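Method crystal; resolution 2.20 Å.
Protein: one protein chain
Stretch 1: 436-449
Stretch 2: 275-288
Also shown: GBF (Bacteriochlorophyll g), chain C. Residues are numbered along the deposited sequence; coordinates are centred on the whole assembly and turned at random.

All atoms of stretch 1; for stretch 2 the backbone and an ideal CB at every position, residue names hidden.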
# COMPACT_ATOMS: atom_id res chain seq x y z
N SER A 436 -18.60 -15.44 -0.31
CA SER A 436 -18.43 -16.88 -0.20
C SER A 436 -17.44 -17.27 0.90
O SER A 436 -16.68 -16.45 1.43
CB SER A 436 -17.96 -17.47 -1.53
OG SER A 436 -16.61 -17.11 -1.75
N LEU A 437 -17.45 -18.56 1.20
CA LEU A 437 -16.58 -19.17 2.20
C LEU A 437 -15.10 -18.91 1.90
O LEU A 437 -14.35 -18.43 2.77
CB LEU A 437 -16.91 -20.67 2.30
CG LEU A 437 -16.18 -21.71 3.17
CD1 LEU A 437 -15.09 -22.27 2.42
CD2 LEU A 437 -15.54 -21.17 4.41
N VAL A 438 -14.67 -19.16 0.65
CA VAL A 438 -13.24 -19.02 0.36
C VAL A 438 -12.83 -17.54 0.40
O VAL A 438 -11.70 -17.20 0.77
CB VAL A 438 -12.86 -19.71 -0.98
CG1 VAL A 438 -13.27 -18.89 -2.21
CG2 VAL A 438 -11.40 -19.98 -0.99
N ASP A 439 -13.75 -16.63 0.06
CA ASP A 439 -13.38 -15.22 0.06
C ASP A 439 -13.24 -14.69 1.49
O ASP A 439 -12.43 -13.80 1.74
CB ASP A 439 -14.40 -14.44 -0.76
CG ASP A 439 -14.32 -14.75 -2.27
OD1 ASP A 439 -13.26 -15.27 -2.74
OD2 ASP A 439 -15.31 -14.49 -3.00
N GLN A 440 -13.94 -15.30 2.45
CA GLN A 440 -13.71 -14.98 3.86
C GLN A 440 -12.42 -15.62 4.37
O GLN A 440 -11.78 -15.09 5.28
CB GLN A 440 -14.90 -15.43 4.71
CG GLN A 440 -16.19 -14.64 4.45
CD GLN A 440 -16.03 -13.17 4.81
OE1 GLN A 440 -15.62 -12.81 5.92
NE2 GLN A 440 -16.33 -12.30 3.85
N PHE A 441 -12.04 -16.78 3.83
CA PHE A 441 -10.71 -17.31 4.11
C PHE A 441 -9.62 -16.31 3.74
O PHE A 441 -8.74 -16.03 4.56
CB PHE A 441 -10.49 -18.63 3.36
CG PHE A 441 -9.04 -19.01 3.24
CD1 PHE A 441 -8.38 -19.57 4.30
CD2 PHE A 441 -8.34 -18.72 2.09
CE1 PHE A 441 -7.05 -19.90 4.22
CE2 PHE A 441 -6.96 -19.02 1.98
CZ PHE A 441 -6.31 -19.62 3.05
N TYR A 442 -9.66 -15.77 2.52
CA TYR A 442 -8.65 -14.77 2.13
C TYR A 442 -8.67 -13.59 3.08
O TYR A 442 -7.61 -13.04 3.42
CB TYR A 442 -8.89 -14.27 0.70
CG TYR A 442 -8.92 -15.30 -0.37
CD1 TYR A 442 -7.97 -16.30 -0.44
CD2 TYR A 442 -9.93 -15.30 -1.31
CE1 TYR A 442 -8.03 -17.26 -1.40
CE2 TYR A 442 -9.99 -16.27 -2.32
CZ TYR A 442 -9.01 -17.25 -2.36
OH TYR A 442 -9.06 -18.28 -3.32
N LEU A 443 -9.88 -13.13 3.47
CA LEU A 443 -9.96 -11.94 4.28
C LEU A 443 -9.35 -12.19 5.65
O LEU A 443 -8.72 -11.31 6.23
CB LEU A 443 -11.44 -11.47 4.39
CG LEU A 443 -11.76 -10.14 5.05
CD1 LEU A 443 -11.02 -8.98 4.34
CD2 LEU A 443 -13.26 -9.82 5.11
N ALA A 444 -9.53 -13.40 6.19
CA ALA A 444 -8.89 -13.69 7.47
C ALA A 444 -7.36 -13.67 7.33
O ALA A 444 -6.66 -13.16 8.22
CB ALA A 444 -9.39 -15.02 8.01
N ILE A 445 -6.83 -14.15 6.20
CA ILE A 445 -5.39 -14.07 5.95
C ILE A 445 -4.93 -12.61 5.98
O ILE A 445 -3.90 -12.29 6.58
CB ILE A 445 -5.03 -14.73 4.61
CG1 ILE A 445 -5.34 -16.26 4.63
CG2 ILE A 445 -3.57 -14.46 4.26
CD1 ILE A 445 -4.45 -17.08 5.59
N PHE A 446 -5.65 -11.73 5.28
CA PHE A 446 -5.36 -10.30 5.27
C PHE A 446 -5.38 -9.73 6.69
O PHE A 446 -4.47 -9.01 7.10
CB PHE A 446 -6.40 -9.53 4.44
CG PHE A 446 -6.22 -9.62 2.95
CD1 PHE A 446 -5.07 -9.17 2.35
CD2 PHE A 446 -7.24 -10.10 2.15
CE1 PHE A 446 -4.91 -9.24 0.93
CE2 PHE A 446 -7.11 -10.20 0.75
CZ PHE A 446 -5.93 -9.77 0.15
N PHE A 447 -6.49 -9.96 7.41
CA PHE A 447 -6.67 -9.41 8.75
C PHE A 447 -5.60 -9.92 9.73
O PHE A 447 -5.28 -9.25 10.72
CB PHE A 447 -8.06 -9.79 9.27
CG PHE A 447 -9.22 -8.92 8.75
CD1 PHE A 447 -9.08 -8.05 7.69
CD2 PHE A 447 -10.45 -8.98 9.37
CE1 PHE A 447 -10.16 -7.26 7.23
CE2 PHE A 447 -11.54 -8.20 8.91
CZ PHE A 447 -11.37 -7.34 7.85
N SER A 448 -5.05 -11.11 9.48
CA SER A 448 -4.10 -11.73 10.41
C SER A 448 -2.82 -10.92 10.52
O SER A 448 -2.06 -11.11 11.48
CB SER A 448 -3.76 -13.17 10.00
OG SER A 448 -2.88 -13.21 8.88
N LEU A 449 -2.57 -10.02 9.59
CA LEU A 449 -1.48 -9.06 9.75
C LEU A 449 -1.63 -8.17 10.98
O LEU A 449 -0.61 -7.66 11.46
CB LEU A 449 -1.34 -8.17 8.52
CG LEU A 449 -0.99 -8.98 7.27
CD1 LEU A 449 -1.00 -8.11 6.05
CD2 LEU A 449 0.39 -9.65 7.41
N UNK A 275 -3.90 -22.15 11.44
CA UNK A 275 -5.13 -21.82 12.15
C UNK A 275 -6.23 -21.45 11.16
O UNK A 275 -7.33 -21.99 11.20
CB UNK A 275 -4.89 -20.67 13.14
N UNK A 276 -5.91 -20.54 10.24
CA UNK A 276 -6.92 -20.04 9.33
C UNK A 276 -7.24 -21.08 8.28
O UNK A 276 -8.41 -21.30 7.96
CB UNK A 276 -6.46 -18.74 8.67
N UNK A 277 -6.22 -21.75 7.72
CA UNK A 277 -6.48 -22.81 6.77
C UNK A 277 -7.18 -24.00 7.39
O UNK A 277 -7.99 -24.66 6.74
CB UNK A 277 -5.17 -23.26 6.13
N UNK A 278 -6.87 -24.32 8.64
CA UNK A 278 -7.58 -25.40 9.30
C UNK A 278 -9.05 -25.07 9.50
O UNK A 278 -9.92 -25.92 9.28
CB UNK A 278 -6.93 -25.71 10.65
N UNK A 279 -9.34 -23.85 9.93
CA UNK A 279 -10.73 -23.43 10.09
C UNK A 279 -11.45 -23.42 8.74
O UNK A 279 -12.62 -23.80 8.65
CB UNK A 279 -10.80 -22.05 10.74
N UNK A 280 -10.75 -23.01 7.68
CA UNK A 280 -11.36 -23.08 6.35
C UNK A 280 -11.79 -24.51 6.01
O UNK A 280 -12.89 -24.73 5.49
CB UNK A 280 -10.38 -22.56 5.29
N UNK A 281 -10.94 -25.51 6.30
CA UNK A 281 -11.31 -26.89 6.02
C UNK A 281 -12.48 -27.37 6.87
O UNK A 281 -13.31 -28.15 6.40
CB UNK A 281 -10.10 -27.80 6.24
N UNK A 282 -12.51 -27.00 8.15
CA UNK A 282 -13.62 -27.43 8.97
C UNK A 282 -14.92 -26.82 8.48
O UNK A 282 -15.93 -27.50 8.35
CB UNK A 282 -13.38 -27.06 10.44
N UNK A 283 -14.88 -25.53 8.15
CA UNK A 283 -16.03 -24.83 7.60
C UNK A 283 -16.45 -25.45 6.27
O UNK A 283 -17.65 -25.58 5.99
CB UNK A 283 -15.72 -23.34 7.42
N UNK A 284 -15.49 -25.80 5.43
CA UNK A 284 -15.83 -26.42 4.16
C UNK A 284 -16.47 -27.79 4.38
O UNK A 284 -17.41 -28.16 3.67
CB UNK A 284 -14.58 -26.55 3.28
N UNK A 285 -15.97 -28.55 5.35
CA UNK A 285 -16.63 -29.80 5.71
C UNK A 285 -18.07 -29.56 6.16
O UNK A 285 -19.00 -30.24 5.71
CB UNK A 285 -15.85 -30.51 6.81
N UNK A 286 -18.27 -28.56 7.03
CA UNK A 286 -19.63 -28.27 7.48
C UNK A 286 -20.52 -27.89 6.32
O UNK A 286 -21.69 -28.29 6.25
CB UNK A 286 -19.63 -27.15 8.52
N UNK A 287 -19.99 -27.09 5.39
CA UNK A 287 -20.79 -26.65 4.27
C UNK A 287 -21.20 -27.82 3.39
O UNK A 287 -22.33 -27.86 2.89
CB UNK A 287 -20.02 -25.61 3.45
N UNK A 288 -20.31 -28.81 3.23
CA UNK A 288 -20.69 -30.02 2.49
C UNK A 288 -21.76 -30.80 3.23
O UNK A 288 -22.67 -31.36 2.61
CB UNK A 288 -19.47 -30.91 2.25
MG GBF C . -5.72 -27.20 2.11
CHA GBF C . -7.69 -26.87 -0.80
CHB GBF C . -5.30 -30.40 1.35
CHC GBF C . -3.19 -27.16 4.48
CHD GBF C . -5.91 -23.64 2.34
NA GBF C . -6.44 -28.40 0.68
C1A GBF C . -7.11 -28.20 -0.45
C2A GBF C . -7.55 -29.41 -1.24
C3A GBF C . -7.04 -30.52 -0.33
C4A GBF C . -6.20 -29.72 0.62
CMA GBF C . -8.15 -31.24 0.43
CAA GBF C . -7.02 -29.56 -2.66
CBA GBF C . -5.51 -29.44 -2.72
CGA GBF C . -4.97 -29.95 -4.04
O1A GBF C . -5.64 -30.68 -4.74
O2A GBF C . -3.53 -30.07 -4.11
NB GBF C . -4.39 -28.61 2.78
C1B GBF C . -4.42 -29.92 2.44
C2B GBF C . -3.54 -30.64 3.24
C3B GBF C . -2.94 -29.71 4.11
C4B GBF C . -3.52 -28.45 3.79
CMB GBF C . -3.28 -32.12 3.11
CAB GBF C . -1.92 -29.94 5.17
CBB GBF C . -1.50 -31.09 5.71
NC GBF C . -4.84 -25.72 3.23
C1C GBF C . -3.80 -25.86 4.06
C2C GBF C . -3.06 -24.73 4.68
C3C GBF C . -3.93 -23.80 3.94
C4C GBF C . -4.94 -24.37 3.18
CMC GBF C . -3.33 -24.79 6.17
CAC GBF C . -3.79 -22.33 4.01
CBC GBF C . -2.76 -21.61 4.83
ND GBF C . -6.47 -25.62 1.11
C1D GBF C . -6.64 -24.32 1.26
C2D GBF C . -7.56 -23.42 0.31
C3D GBF C . -7.89 -24.57 -0.39
C4D GBF C . -7.29 -25.80 0.02
CMD GBF C . -7.95 -21.97 0.29
CAD GBF C . -8.57 -24.85 -1.67
OBD GBF C . -9.46 -24.25 -2.33
CBD GBF C . -8.49 -26.33 -1.93
CGD GBF C . -9.83 -26.92 -1.83
O1D GBF C . -10.51 -27.24 -2.79
O2D GBF C . -10.33 -27.16 -0.52
CED GBF C . -11.73 -27.29 -0.40
C1 GBF C . -2.84 -29.95 -5.35
C2 GBF C . -1.36 -30.06 -5.08
C3 GBF C . -0.68 -31.21 -5.23
C4 GBF C . -1.39 -32.47 -5.69
C5 GBF C . 0.80 -31.19 -4.92
C6 GBF C . 1.57 -32.19 -5.76
C7 GBF C . 3.05 -31.88 -5.72
C8 GBF C . 3.83 -31.82 -6.83
C9 GBF C . 3.27 -32.09 -8.20
C10 GBF C . 5.31 -31.53 -6.73
C11 GBF C . 5.61 -30.31 -5.87
C12 GBF C . 6.94 -30.50 -5.17
C13 GBF C . 7.45 -29.49 -4.46
C14 GBF C . 6.67 -28.21 -4.38
C15 GBF C . 8.77 -29.62 -3.74

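The helices run nearly antiparallel, at 164° between their N-to-C directions with axes 9.9 Å apart at closest approach.

Position 275 has nothing of stretch 1 within 5.5 Å of its ideal CB, so the contact constrains it little; it is Trp-275.

At 276 the CB points toward stretch 1 and lies 4.0 Å from Ile-445 CD1 and 4.8 Å from Ala-444 CB. These carbon neighbours suit a branched or long aliphatic residue: valine, leucine, isoleucine or methionine. It is Ile-276, whose CG2 lies 3.7 Å from both Phe-441 CD1 and Ile-445 CD1, while its CD1 reaches 3.8 Å from Ser-448 CB.

At 277 an ideal CB would stand 2.4 Å from the pigment's CMC, a clash, so glycine fits best. Gly-277 lets its CA approach Phe-441 CE1 at 3.9 Å and GBF CMC at 3.8 Å.

Positions 278 and 279 find nothing of stretch 1 near their CBs and are left open; they are Gly-278 and Val-279.

At 280 the CB points toward stretch 1, 3.7 Å from Phe-441 CD1, with Leu-437 and the pigment beyond. A large apolar residue, leucine, methionine or an aromatic, would suit. Phe-280, with chi1 t, brings CE1 to 3.2 Å from Leu-437 CD1 and CE2 to 3.5 Å from GBF C3D. Its ring and that of Phe-441 are oblique, planes at 56° and centroids 5.4 Å apart; the pigment methyl CMD lies over one face of each.

At 281 the CB points away from stretch 1, while the ideal CB stands 6.0 Å from GBF MG, a gap a ligating side chain, notably histidine, could span. His-281 binds GBF MG through NE2 at 2.4 Å.

At 282, out of reach, stretch 1 sets no preference; it is Gly-282.

At 283 the CB points toward stretch 1 and stands 3.7 Å from Leu-437 CD2, favouring a small residue such as alanine or serine. Ala-283 makes just this methyl-to-methyl contact.

At 284 the CB points sideways, 4.4 Å from Leu-437 CD1, and many residues could fit. His-284 extends to the pigment, with CE1 3.6 Å from GBF CED, which lies over one ring face.

At 285 and 286, out of reach, stretch 1 again sets no preference; they are Phe-285 and Met-286.

At 287 the CB points toward stretch 1 but stays 5.5 Å from Leu-437 CG, so a longer aliphatic would help close the gap. Leu-287 CD2 comes within 4.4 Å of Leu-437 CB.

Position 288, out of reach, is equally unconstrained by stretch 1; it is Arg-288, hydrogen-bonded elsewhere in the structure.

Stretch 2 275-288: WIGGVFHGAHFMLR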
# COMPACT_ATOMS: atom_id res chain seq x y z
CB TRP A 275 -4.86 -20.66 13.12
CG TRP A 275 -5.98 -20.17 13.99
CD1 TRP A 275 -6.94 -20.92 14.61
CD2 TRP A 275 -6.22 -18.81 14.36
NE1 TRP A 275 -7.78 -20.09 15.34
CE2 TRP A 275 -7.35 -18.79 15.21
CE3 TRP A 275 -5.59 -17.60 14.05
CZ2 TRP A 275 -7.85 -17.60 15.74
CZ3 TRP A 275 -6.09 -16.44 14.56
CH2 TRP A 275 -7.22 -16.44 15.41
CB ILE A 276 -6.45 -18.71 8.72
CG1 ILE A 276 -6.39 -17.65 9.83
CG2 ILE A 276 -7.37 -18.28 7.58
CD1 ILE A 276 -5.65 -16.39 9.47
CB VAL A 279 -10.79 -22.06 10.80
CG1 VAL A 279 -12.21 -21.48 10.80
CG2 VAL A 279 -10.30 -22.23 12.24
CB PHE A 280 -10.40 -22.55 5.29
CG PHE A 280 -10.71 -23.05 3.91
CD1 PHE A 280 -11.72 -22.48 3.15
CD2 PHE A 280 -10.04 -24.15 3.40
CE1 PHE A 280 -12.03 -22.97 1.89
CE2 PHE A 280 -10.35 -24.65 2.15
CZ PHE A 280 -11.35 -24.06 1.39
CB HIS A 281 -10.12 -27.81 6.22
CG HIS A 281 -9.21 -27.84 5.04
ND1 HIS A 281 -9.63 -28.29 3.81
CD2 HIS A 281 -7.94 -27.43 4.89
CE1 HIS A 281 -8.65 -28.15 2.95
NE2 HIS A 281 -7.60 -27.63 3.58
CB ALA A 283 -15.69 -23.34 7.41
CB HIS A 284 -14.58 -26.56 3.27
CG HIS A 284 -14.88 -27.15 1.95
ND1 HIS A 284 -14.50 -28.43 1.61
CD2 HIS A 284 -15.59 -26.68 0.90
CE1 HIS A 284 -14.95 -28.71 0.40
NE2 HIS A 284 -15.62 -27.67 -0.05
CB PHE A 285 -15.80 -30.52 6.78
CG PHE A 285 -16.60 -31.52 7.61
CD1 PHE A 285 -16.91 -32.78 7.13
CD2 PHE A 285 -17.00 -31.18 8.90
CE1 PHE A 285 -17.65 -33.69 7.93
CE2 PHE A 285 -17.72 -32.06 9.69
CZ PHE A 285 -18.05 -33.31 9.21
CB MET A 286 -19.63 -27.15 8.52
CG MET A 286 -18.96 -27.54 9.79
SD MET A 286 -18.40 -26.04 10.60
CE MET A 286 -18.72 -26.47 12.25
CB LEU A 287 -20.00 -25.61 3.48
CG LEU A 287 -20.75 -24.89 2.38
CD1 LEU A 287 -21.93 -24.07 2.98
CD2 LEU A 287 -19.81 -23.96 1.60
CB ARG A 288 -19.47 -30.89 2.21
CG ARG A 288 -18.54 -30.25 1.18
CD ARG A 288 -17.46 -31.21 0.69
NE ARG A 288 -16.45 -31.52 1.71
CZ ARG A 288 -16.37 -32.67 2.38
NH1 ARG A 288 -17.23 -33.65 2.15
NH2 ARG A 288 -15.43 -32.85 3.29
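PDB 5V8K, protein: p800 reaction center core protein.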